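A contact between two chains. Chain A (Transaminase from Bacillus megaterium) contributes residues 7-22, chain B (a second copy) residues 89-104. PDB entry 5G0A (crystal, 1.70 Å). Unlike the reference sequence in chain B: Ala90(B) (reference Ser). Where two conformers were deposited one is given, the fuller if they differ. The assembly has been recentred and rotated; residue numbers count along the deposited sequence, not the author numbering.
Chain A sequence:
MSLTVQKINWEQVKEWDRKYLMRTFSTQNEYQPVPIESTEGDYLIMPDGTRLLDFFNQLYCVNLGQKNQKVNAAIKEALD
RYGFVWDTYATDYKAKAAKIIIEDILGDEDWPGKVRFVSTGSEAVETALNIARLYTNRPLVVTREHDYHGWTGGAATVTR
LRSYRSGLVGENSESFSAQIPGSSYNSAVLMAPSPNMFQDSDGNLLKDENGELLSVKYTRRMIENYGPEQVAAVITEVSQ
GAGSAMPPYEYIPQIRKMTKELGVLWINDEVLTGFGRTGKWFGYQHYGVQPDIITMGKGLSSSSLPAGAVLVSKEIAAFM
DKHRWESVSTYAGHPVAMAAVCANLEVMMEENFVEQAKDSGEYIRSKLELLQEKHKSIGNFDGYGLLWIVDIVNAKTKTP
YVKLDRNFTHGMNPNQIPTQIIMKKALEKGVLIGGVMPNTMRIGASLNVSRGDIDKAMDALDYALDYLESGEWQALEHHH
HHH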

ATOM      1  N   LYS A   7      27.452 -44.423 -11.637  1.00 56.70           N
ATOM      2  CA  LYS A   7      27.228 -44.704 -10.192  1.00 54.71           C
ATOM      3  C   LYS A   7      27.135 -43.389  -9.426  1.00 50.97           C
ATOM      4  O   LYS A   7      28.019 -42.537  -9.537  1.00 54.80           O
ATOM      5  CB  LYS A   7      28.371 -45.563  -9.643  1.00 57.16           C
ATOM      6  CG  LYS A   7      27.980 -46.567  -8.564  1.00 60.61           C
ATOM      7  CD  LYS A   7      27.201 -47.755  -9.119  1.00 60.30           C
ATOM      8  CE  LYS A   7      27.948 -48.463 -10.241  1.00 61.82           C
ATOM      9  NZ  LYS A   7      27.110 -49.520 -10.871  1.00 60.19           N
ATOM     10  N   ILE A   8      26.056 -43.222  -8.662  1.00 47.32           N
ATOM     11  CA  ILE A   8      25.846 -42.009  -7.872  1.00 39.20           C
ATOM     12  C   ILE A   8      26.416 -42.161  -6.466  1.00 40.08           C
ATOM     13  O   ILE A   8      26.108 -43.126  -5.754  1.00 38.97           O
ATOM     14  CB  ILE A   8      24.339 -41.643  -7.746  1.00 40.53           C
ATOM     15  CG1 ILE A   8      23.702 -41.453  -9.130  1.00 40.29           C
ATOM     16  CG2 ILE A   8      24.168 -40.388  -6.876  1.00 35.49           C
ATOM     17  CD1 ILE A   8      22.185 -41.500  -9.130  1.00 41.13           C
ATOM     18  N   ASN A   9      27.218 -41.185  -6.050  1.00 39.84           N
ATOM     19  CA  ASN A   9      27.689 -41.145  -4.671  1.00 39.10           C
ATOM     20  C   ASN A   9      26.723 -40.328  -3.812  1.00 37.77           C
ATOM     21  O   ASN A   9      26.844 -39.105  -3.725  1.00 34.64           O
ATOM     22  CB  ASN A   9      29.112 -40.580  -4.603  1.00 41.49           C
ATOM     23  CG  ASN A   9      29.632 -40.447  -3.180  1.00 41.16           C
ATOM     24  OD1 ASN A   9      28.948 -40.748  -2.210  1.00 44.80           O
ATOM     25  ND2 ASN A   9      30.859 -39.964  -3.056  1.00 49.17           N
ATOM     26  N   TRP A  10      25.786 -41.028  -3.179  1.00 35.55           N
ATOM     27  CA  TRP A  10      24.720 -40.410  -2.394  1.00 35.30           C
ATOM     28  C   TRP A  10      25.180 -39.743  -1.101  1.00 36.25           C
ATOM     29  O   TRP A  10      24.528 -38.809  -0.623  1.00 35.26           O
ATOM     30  CB  TRP A  10      23.591 -41.420  -2.125  1.00 33.61           C
ATOM     31  CG  TRP A  10      22.761 -41.658  -3.367  1.00 32.82           C
ATOM     32  CD1 TRP A  10      22.847 -42.709  -4.226  1.00 32.69           C
ATOM     33  CD2 TRP A  10      21.763 -40.780  -3.901  1.00 32.58           C
ATOM     34  NE1 TRP A  10      21.938 -42.561  -5.255  1.00 33.25           N
ATOM     35  CE2 TRP A  10      21.264 -41.378  -5.080  1.00 32.48           C
ATOM     36  CE3 TRP A  10      21.227 -39.556  -3.478  1.00 32.46           C
ATOM     37  CZ2 TRP A  10      20.258 -40.787  -5.861  1.00 31.70           C
ATOM     38  CZ3 TRP A  10      20.212 -38.970  -4.241  1.00 30.62           C
ATOM     39  CH2 TRP A  10      19.746 -39.583  -5.425  1.00 30.91           C
ATOM     40  N   GLU A  11      26.291 -40.205  -0.527  1.00 37.05           N
ATOM     41  CA  GLU A  11      26.885 -39.495   0.619  1.00 36.72           C
ATOM     42  C   GLU A  11      27.371 -38.104   0.220  1.00 36.13           C
ATOM     43  O   GLU A  11      27.195 -37.125   0.962  1.00 35.20           O
ATOM     44  CB  GLU A  11      28.019 -40.309   1.263  1.00 41.17           C
ATOM     45  CG  GLU A  11      27.557 -41.642   1.844  1.00 46.63           C
ATOM     46  CD  GLU A  11      26.646 -41.472   3.042  1.00 49.62           C
ATOM     47  OE1 GLU A  11      27.082 -40.877   4.054  1.00 53.89           O
ATOM     48  OE2 GLU A  11      25.495 -41.943   2.980  1.00 51.77           O
ATOM     49  N   GLN A  12      27.968 -38.016  -0.956  1.00 34.77           N
ATOM     50  CA  GLN A  12      28.399 -36.742  -1.488  1.00 33.83           C
ATOM     51  C   GLN A  12      27.181 -35.884  -1.885  1.00 33.15           C
ATOM     52  O   GLN A  12      27.186 -34.671  -1.669  1.00 31.45           O
ATOM     53  CB  GLN A  12      29.308 -36.952  -2.681  1.00 34.55           C
ATOM     54  CG  GLN A  12      29.842 -35.670  -3.272  1.00 35.34           C
ATOM     55  CD  GLN A  12      30.859 -35.890  -4.371  1.00 38.77           C
ATOM     56  OE1 GLN A  12      30.584 -36.549  -5.370  1.00 38.95           O
ATOM     57  NE2 GLN A  12      32.038 -35.303  -4.202  1.00 39.45           N
ATOM     58  N   VAL A  13      26.164 -36.517  -2.464  1.00 30.38           N
ATOM     59  CA  VAL A  13      24.892 -35.812  -2.732  1.00 31.07           C
ATOM     60  C   VAL A  13      24.358 -35.145  -1.457  1.00 32.29           C
ATOM     61  O   VAL A  13      23.997 -33.953  -1.463  1.00 29.32           O
ATOM     62  CB  VAL A  13      23.820 -36.743  -3.343  1.00 31.86           C
ATOM     63  CG1 VAL A  13      22.442 -36.070  -3.353  1.00 31.56           C
ATOM     64  CG2 VAL A  13      24.228 -37.136  -4.757  1.00 32.60           C
ATOM     65  N   LYS A  14      24.336 -35.905  -0.365  1.00 31.41           N
ATOM     66  CA  LYS A  14      23.847 -35.398   0.915  1.00 31.44           C
ATOM     67  C   LYS A  14      24.705 -34.239   1.432  1.00 31.16           C
ATOM     68  O   LYS A  14      24.173 -33.286   1.995  1.00 30.78           O
ATOM     69  CB  LYS A  14      23.717 -36.523   1.959  1.00 33.77           C
ATOM     70  CG  LYS A  14      22.521 -37.453   1.716  1.00 34.79           C
ATOM     71  CD  LYS A  14      22.342 -38.479   2.841  1.00 40.54           C
ATOM     72  CE  LYS A  14      23.202 -39.717   2.637  1.00 44.67           C
ATOM     73  NZ  LYS A  14      23.179 -40.585   3.855  1.00 45.07           N
ATOM     74  N   GLU A  15      26.019 -34.320   1.231  1.00 32.55           N
ATOM     75  CA  GLU A  15      26.950 -33.243   1.644  1.00 32.80           C
ATOM     76  C   GLU A  15      26.707 -31.948   0.845  1.00 31.41           C
ATOM     77  O   GLU A  15      26.648 -30.840   1.419  1.00 30.44           O
ATOM     78  CB  GLU A  15      28.413 -33.716   1.503  1.00 36.78           C
ATOM     79  CG  GLU A  15      28.802 -34.790   2.526  1.00 44.39           C
ATOM     80  CD  GLU A  15      30.078 -35.551   2.174  1.00 51.27           C
ATOM     81  OE1 GLU A  15      30.707 -35.257   1.127  1.00 53.89           O
ATOM     82  OE2 GLU A  15      30.458 -36.451   2.955  1.00 55.41           O
ATOM     83  N   TRP A  16      26.527 -32.090  -0.467  1.00 28.97           N
ATOM     84  CA  TRP A  16      26.236 -30.937  -1.323  1.00 28.85           C
ATOM     85  C   TRP A  16      24.864 -30.310  -0.997  1.00 27.34           C
ATOM     86  O   TRP A  16      24.706 -29.075  -1.026  1.00 26.76           O
ATOM     87  CB  TRP A  16      26.258 -31.326  -2.794  1.00 28.90           C
ATOM     88  CG  TRP A  16      27.636 -31.673  -3.345  1.00 30.31           C
ATOM     89  CD1 TRP A  16      28.852 -31.413  -2.771  1.00 31.40           C
ATOM     90  CD2 TRP A  16      27.908 -32.320  -4.591  1.00 30.13           C
ATOM     91  NE1 TRP A  16      29.870 -31.861  -3.600  1.00 29.61           N
ATOM     92  CE2 TRP A  16      29.315 -32.422  -4.717  1.00 30.42           C
ATOM     93  CE3 TRP A  16      27.098 -32.815  -5.621  1.00 32.40           C
ATOM     94  CZ2 TRP A  16      29.927 -33.013  -5.832  1.00 32.36           C
ATOM     95  CZ3 TRP A  16      27.713 -33.418  -6.733  1.00 34.54           C
ATOM     96  CH2 TRP A  16      29.115 -33.502  -6.824  1.00 32.34           C
ATOM     97  N   ASP A  17      23.886 -31.176  -0.750  1.00 27.12           N
ATOM     98  CA  ASP A  17      22.523 -30.753  -0.417  1.00 26.93           C
ATOM     99  C   ASP A  17      22.532 -29.927   0.876  1.00 26.49           C
ATOM    100  O   ASP A  17      21.977 -28.809   0.945  1.00 24.23           O
ATOM    101  CB  ASP A  17      21.625 -31.996  -0.312  1.00 27.93           C
ATOM    102  CG  ASP A  17      20.186 -31.665   0.035  1.00 28.48           C
ATOM    103  OD1 ASP A  17      19.885 -31.428   1.216  1.00 30.71           O
ATOM    104  OD2 ASP A  17      19.343 -31.693  -0.874  1.00 28.30           O
ATOM    105  N   ARG A  18      23.244 -30.432   1.892  1.00 25.94           N
ATOM    106  CA  ARG A  18      23.393 -29.677   3.134  1.00 26.78           C
ATOM    107  C   ARG A  18      24.098 -28.331   2.941  1.00 27.17           C
ATOM    108  O   ARG A  18      23.643 -27.299   3.449  1.00 26.79           O
ATOM    109  CB  ARG A  18      24.180 -30.500   4.159  1.00 30.26           C
ATOM    110  CG  ARG A  18      23.442 -31.701   4.722  1.00 33.32           C
ATOM    111  CD  ARG A  18      24.334 -32.443   5.713  1.00 38.25           C
ATOM    112  NE  ARG A  18      23.809 -33.775   6.029  1.00 39.35           N
ATOM    113  CZ  ARG A  18      24.382 -34.922   5.658  1.00 42.70           C
ATOM    114  NH1 ARG A  18      25.512 -34.925   4.953  1.00 40.22           N
ATOM    115  NH2 ARG A  18      23.825 -36.078   6.002  1.00 43.09           N
ATOM    116  N   LYS A  19      25.215 -28.341   2.210  1.00 26.03           N
ATOM    117  CA  LYS A  19      26.081 -27.173   2.119  1.00 27.93           C
ATOM    118  C   LYS A  19      25.582 -26.081   1.166  1.00 26.60           C
ATOM    119  O   LYS A  19      25.781 -24.900   1.430  1.00 25.56           O
ATOM    120  CB  LYS A  19      27.494 -27.604   1.700  1.00 29.63           C
ATOM    121  CG  LYS A  19      28.531 -26.507   1.822  1.00 34.79           C
ATOM    122  CD  LYS A  19      29.906 -26.995   1.387  1.00 37.58           C
ATOM    123  CE  LYS A  19      30.889 -25.838   1.314  1.00 39.36           C
ATOM    124  NZ  LYS A  19      31.064 -25.172   2.636  1.00 43.87           N
ATOM    125  N   TYR A  20      24.939 -26.471   0.065  1.00 26.53           N
ATOM    126  CA  TYR A  20      24.764 -25.536  -1.043  1.00 24.81           C
ATOM    127  C   TYR A  20      23.329 -25.138  -1.331  1.00 25.47           C
ATOM    128  O   TYR A  20      23.095 -24.279  -2.186  1.00 25.75           O
ATOM    129  CB  TYR A  20      25.384 -26.080  -2.345  1.00 25.33           C
ATOM    130  CG  TYR A  20      26.888 -26.262  -2.267  1.00 27.86           C
ATOM    131  CD1 TYR A  20      27.695 -25.263  -1.751  1.00 29.71           C
ATOM    132  CD2 TYR A  20      27.485 -27.446  -2.716  1.00 30.99           C
ATOM    133  CE1 TYR A  20      29.073 -25.432  -1.668  1.00 31.85           C
ATOM    134  CE2 TYR A  20      28.857 -27.626  -2.636  1.00 32.62           C
ATOM    135  CZ  TYR A  20      29.635 -26.617  -2.107  1.00 32.39           C
ATOM    136  OH  TYR A  20      30.996 -26.788  -2.007  1.00 33.90           O
ATOM    137  N   LEU A  21      22.391 -25.799  -0.672  1.00 24.39           N
ATOM    138  CA  LEU A  21      20.962 -25.530  -0.939  1.00 24.72           C
ATOM    139  C   LEU A  21      20.311 -24.850   0.236  1.00 22.71           C
ATOM    140  O   LEU A  21      20.530 -25.230   1.384  1.00 23.30           O
ATOM    141  CB  LEU A  21      20.234 -26.830  -1.255  1.00 24.21           C
ATOM    142  CG  LEU A  21      20.579 -27.504  -2.587  1.00 26.60           C
ATOM    143  CD1 LEU A  21      19.857 -28.840  -2.618  1.00 28.72           C
ATOM    144  CD2 LEU A  21      20.173 -26.654  -3.788  1.00 30.95           C
ATOM    145  N   MET A  22      19.499 -23.819  -0.035  1.00 23.86           N
ATOM    146  CA  MET A  22      18.790 -23.135   1.038  1.00 22.79           C
ATOM    147  C   MET A  22      17.756 -24.036   1.680  1.00 24.07           C
ATOM    148  O   MET A  22      17.048 -24.764   0.988  1.00 25.60           O
ATOM    149  CB  MET A  22      18.078 -21.874   0.506  1.00 22.68           C
ATOM    150  CG  MET A  22      19.063 -20.817   0.032  1.00 22.83           C
ATOM    151  SD  MET A  22      18.295 -19.237  -0.368  1.00 24.52           S
ATOM    152  CE  MET A  22      18.003 -18.619   1.304  1.00 23.66           C
TER
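Chain B (89-104) YATDYKAKAAKIIIED

The shortest polar contact between the two stretches lies near their C-terminal ends, where the phenol of Tyr20(A) donates a hydrogen bond from OH to OE2 of Glu103(B), 2.5 Å away. Tyrosine suits this place because its ring can pack against Ala98(B), Ile102(B) and the carbon atoms of Lys99(B), while its hydroxyl reaches the carboxylate of Glu103(B). A second polar site surrounds Asp17(A). Its OD2 stands 4.5 Å from NZ of Lys94(B), too far for a salt bridge, and water joins the chains instead. Water 1 donates to Asp17(A) OD2 (2.6 Å) and to Thr91(B) O (2.9 Å); water 2 lies 2.6 Å from the same OD2 and accepts from Lys94(B) NZ (2.9 Å). The ammonium also donates to Tyr89(B) O, with NZ and O 3.1 Å apart, so the lysine is held within its own chain as well.

Chain B enters in extended conformation through Tyr89(B), Ala90(B) and Thr91(B), then turns into a helix at Asp92(B). Thr91(B) caps it: OG1 accepts from Lys94(B) N at 3.1 Å. The helix runs through Asp104(B), with a wider pi-type turn from Ile100(B) to Asp104(B), and crosses helix 10-20 of chain A at 59°, the axes approaching to 8.4 Å. Both chains advance together, Val13(A) lying nearest Asp92(B), Asp17(A) nearest Ala95(B) and Tyr20(A) nearest Ala98(B).

Small residues permit this close approach. The CA atoms of Asp17(A) and Ala95(B) are 4.9 Å apart, and the methyl CB of Ala95(B) rests 3.6 Å from Val13(A) O and 3.8 Å from Trp16(A) CB. One turn on, Ala98(B) CB meets Tyr20(A) CB at 3.8 Å and Leu21(A) CD2 at 3.7 Å. Tyr20(A) is a knob in the hole formed by Ala98(B), Lys99(B), Ile102(B) and Glu103(B), its CD1 3.8 Å from Ile102(B) CD1.

Two lysines also contribute their aliphatic chains to the packing. CG of Lys99(B) lies over the face of the Trp16(A) indole, 3.5 Å from CE2, in a CH-pi contact, while its NZ forms a salt bridge with Asp104(B) OD2 at 2.7 Å. CE of Lys94(B) likewise touches Leu21(A) CD1 at 3.4 Å. At the N-terminal end, Trp10(A) CH2 approaches Asp92(B) N to 3.6 Å, and Val13(A) CG2 packs 3.7 Å from Asp92(B) CB. Ala90(B), a departure from the reference serine, sets its CB 3.2 Å from Asp17(A) OD2.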

ATOM      1  N   TYR B  89      12.673 -33.198  -0.339  1.00 25.56           N
ATOM      2  CA  TYR B  89      13.440 -34.402  -0.677  1.00 25.82           C
ATOM      3  C   TYR B  89      14.734 -34.026  -1.398  1.00 26.79           C
ATOM      4  O   TYR B  89      14.793 -32.999  -2.073  1.00 28.62           O
ATOM      5  CB  TYR B  89      12.589 -35.354  -1.536  1.00 25.45           C
ATOM      6  CG  TYR B  89      11.431 -35.974  -0.772  1.00 25.30           C
ATOM      7  CD1 TYR B  89      11.654 -36.969   0.186  1.00 25.91           C
ATOM      8  CD2 TYR B  89      10.108 -35.544  -0.983  1.00 25.98           C
ATOM      9  CE1 TYR B  89      10.605 -37.524   0.904  1.00 26.69           C
ATOM     10  CE2 TYR B  89       9.042 -36.108  -0.287  1.00 25.90           C
ATOM     11  CZ  TYR B  89       9.295 -37.097   0.663  1.00 27.52           C
ATOM     12  OH  TYR B  89       8.242 -37.646   1.372  1.00 27.73           O
ATOM     13  N   ALA B  90      15.776 -34.846  -1.255  1.00 24.84           N
ATOM     14  CA  ALA B  90      17.023 -34.578  -1.965  1.00 24.36           C
ATOM     15  C   ALA B  90      17.198 -35.480  -3.187  1.00 24.15           C
ATOM     16  O   ALA B  90      16.837 -36.655  -3.153  1.00 26.19           O
ATOM     17  CB  ALA B  90      18.224 -34.735  -1.022  1.00 25.46           C
ATOM     18  N   THR B  91      17.747 -34.901  -4.251  1.00 24.78           N
ATOM     19  CA  THR B  91      18.158 -35.649  -5.436  1.00 25.44           C
ATOM     20  C   THR B  91      19.584 -35.309  -5.808  1.00 26.92           C
ATOM     21  O   THR B  91      20.128 -34.277  -5.401  1.00 25.92           O
ATOM     22  CB  THR B  91      17.241 -35.387  -6.657  1.00 24.91           C
ATOM     23  OG1 THR B  91      17.435 -34.044  -7.150  1.00 25.18           O
ATOM     24  CG2 THR B  91      15.761 -35.634  -6.311  1.00 23.61           C
ATOM     25  N   ASP B  92      20.199 -36.197  -6.588  1.00 28.60           N
ATOM     26  CA  ASP B  92      21.535 -35.937  -7.095  1.00 27.19           C
ATOM     27  C   ASP B  92      21.536 -34.718  -8.018  1.00 26.80           C
ATOM     28  O   ASP B  92      22.432 -33.889  -7.951  1.00 26.28           O
ATOM     29  CB  ASP B  92      22.091 -37.165  -7.829  1.00 29.44           C
ATOM     30  CG  ASP B  92      21.181 -37.655  -8.952  1.00 29.90           C
ATOM     31  OD1 ASP B  92      19.945 -37.669  -8.784  1.00 28.81           O
ATOM     32  OD2 ASP B  92      21.718 -38.039 -10.012  1.00 32.08           O
ATOM     33  N   TYR B  93      20.511 -34.595  -8.855  1.00 26.31           N
ATOM     34  CA  TYR B  93      20.497 -33.535  -9.860  1.00 24.87           C
ATOM     35  C   TYR B  93      20.422 -32.143  -9.220  1.00 23.36           C
ATOM     36  O   TYR B  93      21.123 -31.207  -9.646  1.00 24.07           O
ATOM     37  CB  TYR B  93      19.318 -33.703 -10.811  1.00 25.66           C
ATOM     38  CG  TYR B  93      19.380 -34.927 -11.697  1.00 26.09           C
ATOM     39  CD1 TYR B  93      20.489 -35.177 -12.511  1.00 26.21           C
ATOM     40  CD2 TYR B  93      18.311 -35.809 -11.742  1.00 25.38           C
ATOM     41  CE1 TYR B  93      20.535 -36.306 -13.335  1.00 27.43           C
ATOM     42  CE2 TYR B  93      18.340 -36.938 -12.562  1.00 27.52           C
ATOM     43  CZ  TYR B  93      19.452 -37.177 -13.358  1.00 28.34           C
ATOM     44  OH  TYR B  93      19.457 -38.300 -14.195  1.00 28.10           O
ATOM     45  N   LYS B  94      19.580 -32.005  -8.207  1.00 23.40           N
ATOM     46  CA  LYS B  94      19.421 -30.679  -7.565  1.00 23.43           C
ATOM     47  C   LYS B  94      20.712 -30.274  -6.819  1.00 24.68           C
ATOM     48  O   LYS B  94      21.192 -29.137  -6.944  1.00 23.76           O
ATOM     49  CB  LYS B  94      18.206 -30.679  -6.632  1.00 23.59           C
ATOM     50  CG  LYS B  94      17.868 -29.297  -6.052  1.00 23.38           C
ATOM     51  CD  LYS B  94      16.659 -29.341  -5.133  1.00 23.39           C
ATOM     52  CE  LYS B  94      16.916 -30.155  -3.848  1.00 26.54           C
ATOM     53  NZ  LYS B  94      15.689 -30.183  -2.998  1.00 26.84           N
ATOM     54  N   ALA B  95      21.290 -31.216  -6.075  1.00 24.99           N
ATOM     55  CA  ALA B  95      22.494 -30.902  -5.280  1.00 25.93           C
ATOM     56  C   ALA B  95      23.675 -30.618  -6.212  1.00 26.52           C
ATOM     57  O   ALA B  95      24.473 -29.707  -5.966  1.00 25.79           O
ATOM     58  CB  ALA B  95      22.807 -32.049  -4.320  1.00 26.64           C
ATOM     59  N   LYS B  96      23.759 -31.381  -7.298  1.00 25.54           N
ATOM     60  CA  LYS B  96      24.831 -31.221  -8.266  1.00 26.38           C
ATOM     61  C   LYS B  96      24.725 -29.864  -8.951  1.00 26.00           C
ATOM     62  O   LYS B  96      25.730 -29.193  -9.144  1.00 24.82           O
ATOM     63  CB  LYS B  96      24.793 -32.330  -9.316  1.00 27.51           C
ATOM     64  CG  LYS B  96      25.925 -32.252 -10.324  1.00 34.17           C
ATOM     65  CD  LYS B  96      25.952 -33.553 -11.109  1.00 37.47           C
ATOM     66  CE  LYS B  96      26.361 -33.298 -12.539  1.00 41.48           C
ATOM     67  NZ  LYS B  96      26.291 -34.520 -13.401  1.00 42.42           N
ATOM     68  N   ALA B  97      23.505 -29.453  -9.322  1.00 24.43           N
ATOM     69  CA  ALA B  97      23.355 -28.182 -10.023  1.00 24.42           C
ATOM     70  C   ALA B  97      23.895 -27.022  -9.160  1.00 23.54           C
ATOM     71  O   ALA B  97      24.549 -26.113  -9.672  1.00 24.84           O
ATOM     72  CB  ALA B  97      21.893 -27.925 -10.409  1.00 23.20           C
ATOM     73  N   ALA B  98      23.597 -27.059  -7.867  1.00 23.76           N
ATOM     74  CA  ALA B  98      24.049 -26.007  -6.952  1.00 24.36           C
ATOM     75  C   ALA B  98      25.577 -26.059  -6.784  1.00 26.21           C
ATOM     76  O   ALA B  98      26.246 -25.007  -6.775  1.00 26.43           O
ATOM     77  CB  ALA B  98      23.346 -26.126  -5.609  1.00 24.77           C
ATOM     78  N   LYS B  99      26.111 -27.278  -6.680  1.00 24.65           N
ATOM     79  CA  LYS B  99      27.576 -27.489  -6.582  1.00 26.80           C
ATOM     80  C   LYS B  99      28.300 -26.942  -7.828  1.00 27.57           C
ATOM     81  O   LYS B  99      29.336 -26.280  -7.718  1.00 27.51           O
ATOM     82  CB  LYS B  99      27.907 -28.975  -6.324  1.00 27.42           C
ATOM     83  CG  LYS B  99      29.419 -29.285  -6.259  1.00 28.66           C
ATOM     84  CD  LYS B  99      29.975 -29.580  -7.634  1.00 30.45           C
ATOM     85  CE  LYS B  99      31.441 -30.016  -7.599  1.00 36.66           C
ATOM     86  NZ  LYS B  99      31.860 -30.558  -8.920  1.00 39.70           N
ATOM     87  N   ILE B 100      27.748 -27.203  -9.011  1.00 25.93           N
ATOM     88  CA  ILE B 100      28.332 -26.692 -10.241  1.00 26.72           C
ATOM     89  C   ILE B 100      28.409 -25.183 -10.218  1.00 27.93           C
ATOM     90  O   ILE B 100      29.448 -24.602 -10.533  1.00 28.01           O
ATOM     91  CB  ILE B 100      27.563 -27.158 -11.483  1.00 27.80           C
ATOM     92  CG1 ILE B 100      27.701 -28.689 -11.597  1.00 27.76           C
ATOM     93  CG2 ILE B 100      28.098 -26.470 -12.739  1.00 28.71           C
ATOM     94  CD1 ILE B 100      26.769 -29.290 -12.630  1.00 26.85           C
ATOM     95  N   ILE B 101      27.310 -24.534  -9.836  1.00 26.98           N
ATOM     96  CA  ILE B 101      27.299 -23.074  -9.844  1.00 25.40           C
ATOM     97  C   ILE B 101      28.305 -22.520  -8.834  1.00 25.37           C
ATOM     98  O   ILE B 101      29.091 -21.636  -9.179  1.00 26.33           O
ATOM     99  CB  ILE B 101      25.886 -22.503  -9.572  1.00 25.87           C
ATOM    100  CG1 ILE B 101      24.977 -22.801 -10.771  1.00 26.86           C
ATOM    101  CG2 ILE B 101      25.952 -20.981  -9.323  1.00 26.53           C
ATOM    102  CD1 ILE B 101      23.507 -22.582 -10.457  1.00 25.25           C
ATOM    103  N   ILE B 102      28.334 -23.083  -7.631  1.00 28.05           N
ATOM    104  CA  ILE B 102      29.139 -22.504  -6.546  1.00 29.40           C
ATOM    105  C   ILE B 102      30.628 -22.880  -6.635  1.00 32.07           C
ATOM    106  O   ILE B 102      31.499 -22.016  -6.436  1.00 32.31           O
ATOM    107  CB  ILE B 102      28.512 -22.824  -5.154  1.00 28.14           C
ATOM    108  CG1 ILE B 102      27.173 -22.044  -5.020  1.00 26.98           C
ATOM    109  CG2 ILE B 102      29.469 -22.488  -3.997  1.00 28.05           C
ATOM    110  CD1 ILE B 102      26.239 -22.573  -3.931  1.00 26.83           C
ATOM    111  N   GLU B 103      30.909 -24.132  -6.984  0.50 31.44           N
ATOM    112  CA  GLU B 103      32.277 -24.659  -6.924  0.50 31.66           C
ATOM    113  C   GLU B 103      32.975 -24.848  -8.264  0.50 30.96           C
ATOM    114  O   GLU B 103      34.217 -24.939  -8.287  0.50 28.95           O
ATOM    115  CB  GLU B 103      32.319 -25.975  -6.145  0.50 32.98           C
ATOM    116  CG  GLU B 103      31.860 -25.863  -4.703  0.50 34.37           C
ATOM    117  CD  GLU B 103      32.657 -24.858  -3.884  0.50 33.47           C
ATOM    118  OE1 GLU B 103      33.469 -24.107  -4.456  0.50 35.74           O
ATOM    119  OE2 GLU B 103      32.457 -24.807  -2.654  0.50 33.54           O
ATOM    120  N   ASP B 104      32.206 -24.953  -9.358  1.00 29.80           N
ATOM    121  CA  ASP B 104      32.794 -25.140 -10.706  1.00 29.27           C
ATOM    122  C   ASP B 104      32.728 -23.916 -11.627  1.00 29.12           C
ATOM    123  O   ASP B 104      33.542 -23.748 -12.535  1.00 28.98           O
ATOM    124  CB  ASP B 104      32.197 -26.379 -11.398  1.00 32.54           C
ATOM    125  CG  ASP B 104      32.307 -27.630 -10.544  1.00 36.13           C
ATOM    126  OD1 ASP B 104      33.225 -27.709  -9.681  1.00 39.07           O
ATOM    127  OD2 ASP B 104      31.478 -28.542 -10.735  1.00 38.87           O
TER
HETATM  128  O   HOH W   1      19.210 -32.403  -3.421  1.00 27.11           O
HETATM  129  O   HOH W   2      16.822 -31.080  -0.487  1.00 28.46           O